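Local coordinates for cellulose-binding protein, X158 (Saccharophagus degradans, PDB 2X34) that binds the polyisoprenoid ubiquinone-8 through a YceI-like domain and is implicated in plant cell wall breakdown, perhaps through electron transfer, at residues 128-133 with 167-172; 95-100 with 114-119. One frame throughout, in Å; residues are numbered along the deposited sequence.

Contact 1. Residues 128-133 with 167-172. With UQ8 (Ubiquinone-8), chain C.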
loop_
_atom_site.group_PDB
_atom_site.type_symbol
_atom_site.label_atom_id
_atom_site.label_comp_id
_atom_site.label_asym_id
_atom_site.label_seq_id
_atom_site.Cartn_x
_atom_site.Cartn_y
_atom_site.Cartn_z
HETATM N N MSE A 128 0.862 10.465 11.340
HETATM C CA MSE A 128 1.685 9.713 10.416
HETATM C C MSE A 128 1.475 8.231 10.724
HETATM O O MSE A 128 1.588 7.809 11.894
HETATM C CB MSE A 128 3.167 10.080 10.590
HETATM C CG MSE A 128 4.120 9.284 9.713
HETATM SE SE MSE A 128 5.962 9.847 9.848
HETATM C CE MSE A 128 6.272 9.413 11.720
ATOM N N VAL A 129 1.164 7.460 9.683
ATOM C CA VAL A 129 0.887 6.023 9.810
ATOM C C VAL A 129 1.822 5.255 8.878
ATOM O O VAL A 129 1.929 5.549 7.689
ATOM C CB VAL A 129 -0.586 5.687 9.563
ATOM C CG1 VAL A 129 -0.873 4.205 9.816
ATOM C CG2 VAL A 129 -1.515 6.561 10.456
ATOM N N GLN A 130 2.545 4.302 9.454
ATOM C CA GLN A 130 3.529 3.552 8.690
ATOM C C GLN A 130 3.603 2.113 9.199
ATOM O O GLN A 130 3.161 1.803 10.334
ATOM C CB GLN A 130 4.875 4.303 8.697
ATOM C CG GLN A 130 5.558 4.387 10.023
ATOM C CD GLN A 130 6.706 5.395 9.988
ATOM O OE1 GLN A 130 7.595 5.320 9.131
ATOM N NE2 GLN A 130 6.684 6.324 10.900
ATOM N N ASN A 131 4.040 1.205 8.337
ATOM C CA ASN A 131 4.203 -0.181 8.763
ATOM C C ASN A 131 5.334 -0.223 9.786
ATOM O O ASN A 131 6.414 0.293 9.539
ATOM C CB ASN A 131 4.459 -1.143 7.594
ATOM C CG ASN A 131 5.615 -0.709 6.695
ATOM O OD1 ASN A 131 5.592 0.381 6.100
ATOM N ND2 ASN A 131 6.631 -1.554 6.591
ATOM N N GLN A 132 5.077 -0.833 10.940
ATOM C CA GLN A 132 6.062 -0.856 12.035
ATOM C C GLN A 132 7.209 -1.798 11.678
ATOM O O GLN A 132 8.365 -1.515 11.962
ATOM C CB GLN A 132 5.421 -1.277 13.374
ATOM C CG GLN A 132 6.431 -1.561 14.536
ATOM C CD GLN A 132 7.201 -0.331 15.007
ATOM O OE1 GLN A 132 6.828 0.789 14.713
ATOM N NE2 GLN A 132 8.287 -0.550 15.736
ATOM N N SER A 133 6.857 -2.898 11.034
ATOM C CA SER A 133 7.785 -3.974 10.720
ATOM C C SER A 133 7.847 -4.170 9.238
ATOM O O SER A 133 6.904 -3.823 8.521
ATOM C CB SER A 133 7.334 -5.279 11.375
ATOM O OG SER A 133 5.963 -5.235 11.743
ATOM N N ASP A 167 6.400 -1.104 1.764
ATOM C CA ASP A 167 6.582 -0.111 2.815
ATOM C C ASP A 167 5.784 1.123 2.494
ATOM O O ASP A 167 5.620 1.446 1.329
ATOM C CB ASP A 167 8.062 0.246 2.913
ATOM C CG ASP A 167 8.858 -0.819 3.599
ATOM O OD1 ASP A 167 8.794 -0.890 4.845
ATOM O OD2 ASP A 167 9.558 -1.581 2.893
ATOM N N PHE A 168 5.271 1.806 3.519
ATOM C CA PHE A 168 4.496 3.021 3.291
ATOM C C PHE A 168 4.600 3.982 4.449
ATOM O O PHE A 168 4.791 3.586 5.587
ATOM C CB PHE A 168 3.012 2.698 3.013
ATOM C CG PHE A 168 2.368 1.801 4.064
ATOM C CD1 PHE A 168 1.782 2.343 5.216
ATOM C CD2 PHE A 168 2.332 0.418 3.885
ATOM C CE1 PHE A 168 1.188 1.522 6.161
ATOM C CE2 PHE A 168 1.755 -0.404 4.826
ATOM C CZ PHE A 168 1.186 0.153 5.976
ATOM N N VAL A 169 4.515 5.268 4.133
ATOM C CA VAL A 169 4.380 6.314 5.140
ATOM C C VAL A 169 3.215 7.189 4.674
ATOM O O VAL A 169 3.269 7.792 3.590
ATOM C CB VAL A 169 5.679 7.119 5.313
ATOM C CG1 VAL A 169 5.489 8.252 6.338
ATOM C CG2 VAL A 169 6.858 6.150 5.730
ATOM N N LEU A 170 2.158 7.211 5.475
ATOM C CA LEU A 170 0.930 7.911 5.140
ATOM C C LEU A 170 0.689 9.007 6.149
ATOM O O LEU A 170 0.943 8.825 7.361
ATOM C CB LEU A 170 -0.277 6.962 5.196
ATOM C CG LEU A 170 -0.119 5.621 4.491
ATOM C CD1 LEU A 170 -1.251 4.662 4.870
ATOM C CD2 LEU A 170 -0.030 5.809 2.997
ATOM N N PHE A 171 0.176 10.125 5.664
ATOM C CA PHE A 171 -0.115 11.259 6.517
ATOM C C PHE A 171 -1.591 11.554 6.351
ATOM O O PHE A 171 -2.088 11.770 5.220
ATOM C CB PHE A 171 0.726 12.494 6.131
ATOM C CG PHE A 171 2.211 12.298 6.273
ATOM C CD1 PHE A 171 2.871 12.615 7.467
ATOM C CD2 PHE A 171 2.955 11.776 5.223
ATOM C CE1 PHE A 171 4.272 12.433 7.595
ATOM C CE2 PHE A 171 4.342 11.589 5.352
ATOM C CZ PHE A 171 4.988 11.919 6.543
ATOM N N TYR A 172 -2.303 11.518 7.463
ATOM C CA TYR A 172 -3.723 11.805 7.485
ATOM C C TYR A 172 -3.935 13.110 8.246
ATOM O O TYR A 172 -3.256 13.367 9.261
ATOM C CB TYR A 172 -4.489 10.665 8.154
ATOM C CG TYR A 172 -4.633 9.430 7.316
ATOM C CD1 TYR A 172 -5.722 9.278 6.459
ATOM C CD2 TYR A 172 -3.704 8.399 7.388
ATOM C CE1 TYR A 172 -5.876 8.148 5.668
ATOM C CE2 TYR A 172 -3.844 7.249 6.581
ATOM C CZ TYR A 172 -4.941 7.132 5.733
ATOM O OH TYR A 172 -5.127 6.008 4.955
HETATM C C45 UQ8 C . -4.128 3.072 12.069
HETATM C C44 UQ8 C . -4.669 4.263 11.365
HETATM C C46 UQ8 C . -4.864 5.501 12.215
HETATM C C43 UQ8 C . -4.963 4.268 10.043
HETATM C C42 UQ8 C . -4.811 3.106 9.072
HETATM C C41 UQ8 C . -4.208 3.684 7.776
HETATM C C39 UQ8 C . -4.075 2.616 6.730
HETATM C C40 UQ8 C . -5.310 2.312 5.940
HETATM C C38 UQ8 C . -2.908 1.971 6.553
HETATM C C37 UQ8 C . -2.675 0.879 5.526
HETATM C C36 UQ8 C . -2.389 -0.427 6.268
HETATM C C34 UQ8 C . -1.921 -1.586 5.409
HETATM C C35 UQ8 C . -1.541 -2.859 6.122
HETATM C C33 UQ8 C . -1.829 -1.482 4.069
HETATM C C32 UQ8 C . -1.389 -2.641 3.162
HETATM C C31 UQ8 C . -0.449 -2.124 2.067
HETATM C C29 UQ8 C . -0.291 -3.128 0.938
HETATM C C30 UQ8 C . 0.250 -4.512 1.216
HETATM C C28 UQ8 C . -0.633 -2.742 -0.304
HETATM C C27 UQ8 C . -0.511 -3.624 -1.550
HETATM C C26 UQ8 C . 0.583 -2.957 -2.403
HETATM C C24 UQ8 C . 0.791 -3.604 -3.768
HETATM C C25 UQ8 C . -0.240 -3.456 -4.852
HETATM C C23 UQ8 C . 1.924 -4.287 -3.944
HETATM C C22 UQ8 C . 2.379 -5.016 -5.201
HETATM C C21 UQ8 C . 2.140 -6.531 -5.046
HETATM C C19 UQ8 C . 2.922 -7.426 -5.991
HETATM C C20 UQ8 C . 2.819 -8.911 -5.769
HETATM C C18 UQ8 C . 3.701 -6.936 -6.983
HETATM C C17 UQ8 C . 4.497 -7.842 -7.948
HETATM C C16 UQ8 C . 5.786 -7.095 -8.275
HETATM C C14 UQ8 C . 6.823 -7.752 -9.184
HETATM C C15 UQ8 C . 7.549 -8.995 -8.727
HETATM C C13 UQ8 C . 7.088 -7.169 -10.386
HETATM C C12 UQ8 C . 8.108 -7.689 -11.406
HETATM C C11 UQ8 C . 8.893 -6.524 -12.045
HETATM C C9 UQ8 C . 9.942 -7.097 -12.960
HETATM C C10 UQ8 C . 11.226 -7.591 -12.316
HETATM C C8 UQ8 C . 9.691 -7.122 -14.284
HETATM C C7 UQ8 C . 10.591 -7.659 -15.390
HETATM C C6 UQ8 C . 10.838 -6.577 -16.404
HETATM C C1 UQ8 C . 9.879 -6.173 -17.483
HETATM C C1M UQ8 C . 8.555 -6.850 -17.736
HETATM C C2 UQ8 C . 10.270 -5.058 -18.393
HETATM O O2 UQ8 C . 9.517 -4.710 -19.301
HETATM C C3 UQ8 C . 11.562 -4.351 -18.263
HETATM O O3 UQ8 C . 11.860 -3.309 -19.123
HETATM C C3M UQ8 C . 11.836 -3.403 -20.557
HETATM C C4 UQ8 C . 12.482 -4.766 -17.178
HETATM O O4 UQ8 C . 13.678 -4.146 -16.938
HETATM C C4M UQ8 C . 14.611 -3.902 -17.996
HETATM C C5 UQ8 C . 12.112 -5.855 -16.282
HETATM O O5 UQ8 C . 12.885 -6.116 -15.374
HETATM O O HOH W 1 8.423 1.705 5.838
#
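V129 and L170 form an antiparallel hydrogen-bonded pair. V129 N gives a nearly straight bond to L170 O (2.7 Å), and L170 N returns one to V129 O. Past Q130 the side chain of N131 takes over the pairing. Its OD1 accepts F168 N at 3.0 Å, and its ND2 donates almost straight to D167 OD1 at 2.9 Å. D167 OD1 lies in the plane of the N131 amide, but ND2 meets the carboxylate from above its own plane. ND2 also reaches S133 O. CG of N131 sits between backbone N and carbonyl carbon (chi1 53°), which turns the amide to the partner strand. Its CB makes an off-centre CH-pi contact over the F168 ring. With an alanine here, F168 N, D167 OD1 and S133 O would probably lose these partners. On the outer face, the selenomethionine M128 runs alongside F171, with SE oblique to the ring in a Met-aromatic contact, and M128 CG meets V169 CG1 at 3.8 Å. On the inner face V129, F168, L170 and Y172 touch the isoprenoid tail; F168 CZ is 3.6 Å from UQ8 C34. The Y172 hydroxyl is bonded to Q44 O. The tail thus meets a mostly apolar wall, while the polar bonds lie between the strands.

Contact 2. Residues 95-100 with 114-119. With UQ8 (Ubiquinone-8), chain C.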
loop_
_atom_site.group_PDB
_atom_site.type_symbol
_atom_site.label_atom_id
_atom_site.label_comp_id
_atom_site.label_asym_id
_atom_site.label_seq_id
_atom_site.Cartn_x
_atom_site.Cartn_y
_atom_site.Cartn_z
ATOM N N ASP A 95 3.757 8.252 19.871
ATOM C CA ASP A 95 3.360 7.146 19.001
ATOM C C ASP A 95 2.621 6.053 19.757
ATOM O O ASP A 95 2.523 6.072 20.982
ATOM C CB ASP A 95 4.567 6.590 18.216
ATOM C CG ASP A 95 5.380 5.543 18.977
ATOM O OD1 ASP A 95 5.489 5.581 20.234
ATOM O OD2 ASP A 95 5.967 4.699 18.286
HETATM N N MSE A 96 2.047 5.132 19.003
HETATM C CA MSE A 96 1.470 3.917 19.558
HETATM C C MSE A 96 1.508 2.839 18.488
HETATM O O MSE A 96 1.423 3.152 17.282
HETATM C CB MSE A 96 0.027 4.159 19.999
HETATM C CG MSE A 96 -0.914 4.602 18.891
HETATM SE SE MSE A 96 -2.677 5.151 19.571
HETATM C CE MSE A 96 -3.076 3.630 20.776
ATOM N N LEU A 97 1.627 1.589 18.925
ATOM C CA LEU A 97 1.546 0.451 18.004
ATOM C C LEU A 97 0.117 -0.022 17.950
ATOM O O LEU A 97 -0.558 -0.119 18.988
ATOM C CB LEU A 97 2.415 -0.694 18.480
ATOM C CG LEU A 97 3.877 -0.312 18.691
ATOM C CD1 LEU A 97 4.586 -1.450 19.361
ATOM C CD2 LEU A 97 4.524 0.029 17.340
ATOM N N VAL A 98 -0.354 -0.319 16.753
ATOM C CA VAL A 98 -1.709 -0.772 16.577
ATOM C C VAL A 98 -1.633 -2.078 15.789
ATOM O O VAL A 98 -1.046 -2.130 14.703
ATOM C CB VAL A 98 -2.588 0.294 15.858
ATOM C CG1 VAL A 98 -3.967 -0.249 15.586
ATOM C CG2 VAL A 98 -2.693 1.566 16.714
ATOM N N ASP A 99 -2.167 -3.144 16.382
ATOM C CA ASP A 99 -2.221 -4.443 15.731
ATOM C C ASP A 99 -3.482 -4.448 14.849
ATOM O O ASP A 99 -4.577 -4.222 15.352
ATOM C CB ASP A 99 -2.295 -5.548 16.783
ATOM C CG ASP A 99 -1.015 -5.673 17.609
ATOM O OD1 ASP A 99 0.090 -5.438 17.090
ATOM O OD2 ASP A 99 -1.126 -6.051 18.784
ATOM N N VAL A 100 -3.334 -4.669 13.548
ATOM C CA VAL A 100 -4.475 -4.585 12.633
ATOM C C VAL A 100 -4.645 -5.869 11.836
ATOM O O VAL A 100 -3.670 -6.565 11.532
ATOM C CB VAL A 100 -4.339 -3.416 11.617
ATOM C CG1 VAL A 100 -4.183 -2.072 12.325
ATOM C CG2 VAL A 100 -3.204 -3.678 10.663
ATOM N N ASP A 114 -2.398 -9.197 8.483
ATOM C CA ASP A 114 -2.243 -9.102 9.930
ATOM C C ASP A 114 -0.870 -8.550 10.197
ATOM O O ASP A 114 0.139 -9.227 9.946
ATOM C CB ASP A 114 -2.348 -10.474 10.597
ATOM C CG ASP A 114 -3.735 -11.032 10.535
ATOM O OD1 ASP A 114 -4.657 -10.375 11.057
ATOM O OD2 ASP A 114 -3.904 -12.118 9.938
ATOM N N THR A 115 -0.810 -7.309 10.653
ATOM C CA THR A 115 0.469 -6.663 10.811
ATOM C C THR A 115 0.326 -5.626 11.912
ATOM O O THR A 115 -0.774 -5.450 12.450
ATOM C CB THR A 115 0.924 -6.038 9.478
ATOM O OG1 THR A 115 2.298 -5.617 9.562
ATOM C CG2 THR A 115 0.027 -4.860 9.061
ATOM N N GLN A 116 1.427 -4.938 12.217
ATOM C CA GLN A 116 1.446 -3.878 13.201
ATOM C C GLN A 116 1.782 -2.537 12.518
ATOM O O GLN A 116 2.735 -2.443 11.744
ATOM C CB GLN A 116 2.508 -4.223 14.237
ATOM C CG GLN A 116 2.458 -3.422 15.510
ATOM C CD GLN A 116 3.329 -4.059 16.583
ATOM O OE1 GLN A 116 4.552 -4.053 16.470
ATOM N NE2 GLN A 116 2.699 -4.632 17.626
ATOM N N LEU A 117 1.013 -1.516 12.846
ATOM C CA LEU A 117 1.229 -0.169 12.364
ATOM C C LEU A 117 1.782 0.706 13.490
ATOM O O LEU A 117 1.524 0.463 14.677
ATOM C CB LEU A 117 -0.084 0.422 11.845
ATOM C CG LEU A 117 -0.811 -0.395 10.775
ATOM C CD1 LEU A 117 -2.031 0.418 10.278
ATOM C CD2 LEU A 117 0.157 -0.742 9.629
ATOM N N ASN A 118 2.565 1.700 13.100
ATOM C CA ASN A 118 3.002 2.744 13.990
ATOM C C ASN A 118 2.158 3.946 13.639
ATOM O O ASN A 118 2.041 4.304 12.451
ATOM C CB ASN A 118 4.468 3.065 13.787
ATOM C CG ASN A 118 4.974 4.085 14.781
ATOM O OD1 ASN A 118 4.763 5.280 14.608
ATOM N ND2 ASN A 118 5.610 3.607 15.864
ATOM N N VAL A 119 1.539 4.528 14.662
ATOM C CA VAL A 119 0.753 5.749 14.525
ATOM C C VAL A 119 1.393 6.815 15.415
ATOM O O VAL A 119 1.518 6.613 16.618
ATOM C CB VAL A 119 -0.716 5.550 14.936
ATOM C CG1 VAL A 119 -1.506 6.854 14.716
ATOM C CG2 VAL A 119 -1.354 4.370 14.137
HETATM C C45 UQ8 C . -4.128 3.072 12.069
HETATM C C44 UQ8 C . -4.669 4.263 11.365
HETATM C C46 UQ8 C . -4.864 5.501 12.215
HETATM C C43 UQ8 C . -4.963 4.268 10.043
HETATM C C42 UQ8 C . -4.811 3.106 9.072
HETATM C C41 UQ8 C . -4.208 3.684 7.776
HETATM C C39 UQ8 C . -4.075 2.616 6.730
HETATM C C40 UQ8 C . -5.310 2.312 5.940
HETATM C C38 UQ8 C . -2.908 1.971 6.553
HETATM C C37 UQ8 C . -2.675 0.879 5.526
HETATM C C36 UQ8 C . -2.389 -0.427 6.268
HETATM C C34 UQ8 C . -1.921 -1.586 5.409
HETATM C C35 UQ8 C . -1.541 -2.859 6.122
HETATM C C33 UQ8 C . -1.829 -1.482 4.069
HETATM C C32 UQ8 C . -1.389 -2.641 3.162
HETATM C C31 UQ8 C . -0.449 -2.124 2.067
HETATM C C29 UQ8 C . -0.291 -3.128 0.938
HETATM C C30 UQ8 C . 0.250 -4.512 1.216
HETATM C C28 UQ8 C . -0.633 -2.742 -0.304
HETATM C C27 UQ8 C . -0.511 -3.624 -1.550
HETATM C C26 UQ8 C . 0.583 -2.957 -2.403
HETATM C C24 UQ8 C . 0.791 -3.604 -3.768
HETATM C C25 UQ8 C . -0.240 -3.456 -4.852
HETATM C C23 UQ8 C . 1.924 -4.287 -3.944
HETATM C C22 UQ8 C . 2.379 -5.016 -5.201
HETATM C C21 UQ8 C . 2.140 -6.531 -5.046
HETATM C C19 UQ8 C . 2.922 -7.426 -5.991
HETATM C C20 UQ8 C . 2.819 -8.911 -5.769
HETATM C C18 UQ8 C . 3.701 -6.936 -6.983
HETATM C C17 UQ8 C . 4.497 -7.842 -7.948
HETATM C C16 UQ8 C . 5.786 -7.095 -8.275
HETATM C C14 UQ8 C . 6.823 -7.752 -9.184
HETATM C C15 UQ8 C . 7.549 -8.995 -8.727
HETATM C C13 UQ8 C . 7.088 -7.169 -10.386
HETATM C C12 UQ8 C . 8.108 -7.689 -11.406
HETATM C C11 UQ8 C . 8.893 -6.524 -12.045
HETATM C C9 UQ8 C . 9.942 -7.097 -12.960
HETATM C C10 UQ8 C . 11.226 -7.591 -12.316
HETATM C C8 UQ8 C . 9.691 -7.122 -14.284
HETATM C C7 UQ8 C . 10.591 -7.659 -15.390
HETATM C C6 UQ8 C . 10.838 -6.577 -16.404
HETATM C C1 UQ8 C . 9.879 -6.173 -17.483
HETATM C C1M UQ8 C . 8.555 -6.850 -17.736
HETATM C C2 UQ8 C . 10.270 -5.058 -18.393
HETATM O O2 UQ8 C . 9.517 -4.710 -19.301
HETATM C C3 UQ8 C . 11.562 -4.351 -18.263
HETATM O O3 UQ8 C . 11.860 -3.309 -19.123
HETATM C C3M UQ8 C . 11.836 -3.403 -20.557
HETATM C C4 UQ8 C . 12.482 -4.766 -17.178
HETATM O O4 UQ8 C . 13.678 -4.146 -16.938
HETATM C C4M UQ8 C . 14.611 -3.902 -17.996
HETATM C C5 UQ8 C . 12.112 -5.855 -16.282
HETATM O O5 UQ8 C . 12.885 -6.116 -15.374
#
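Q116 reaches across to strand 95-100 and lies side by side with D99. Its CB is 3.9 Å from D99 OD1. CG stands anti to the backbone N (chi1 -166°) and comes closer to the same oxygen, and the extended chain then carries the amide past L97. CD is 4.0 Å from L97 CB, and OE1 faces L97 CD1. At the tip, NE2 donates to D99 OD1 at 2.8 Å, on the syn side of the carboxylate. The amide and carboxylate planes are only 14° apart. A second amide-carboxylate pair lies at the start of strand 95-100. N118 ND2 donates to D95 OD2 at 2.7 Å, here on the anti side, and ND2 is also bonded to Q132 OE1. Backbone bonds run in both directions between M96 and V119, V98 and L117, and V100 and T115. The side chains of these pairs lie on the reverse face. There V100 CG1 packs on L117 CD1 at 3.9 Å, and V119 CG2 is 3.7 Å from UQ8 C45, at the end of the lipid tail. The two strands form the hairpin 95-106/109-121. Strand 75-81 pairs with the first and strand 126-138 with the second, and L90, in a loop, touches M96 and V119.

Following the chain from the N terminus, the first of the contact strands is 95-106, after strand 75-81 and helix 84-88. It turns straight back into 109-121. Contact 2 closes this hairpin, with 13 residues between its segments. The chain then enters strand 126-138, which pairs with 109-121. Q130 O probably accepts a bond from N118 N, and Q132 N probably donates to Q116 O. Contact 1 closes later and spans a longer loop that includes helix 145-154. It brings strand 163-173 beside 126-138. The contacts are in series, neither nested nor crossed. With the pairing of 109-121 and 126-138 between them, they cover four neighbouring strands of the curled antiparallel sheet, and 163-173 carries the pairing on to 3-20. Both touch the ubiquinone-8 tail.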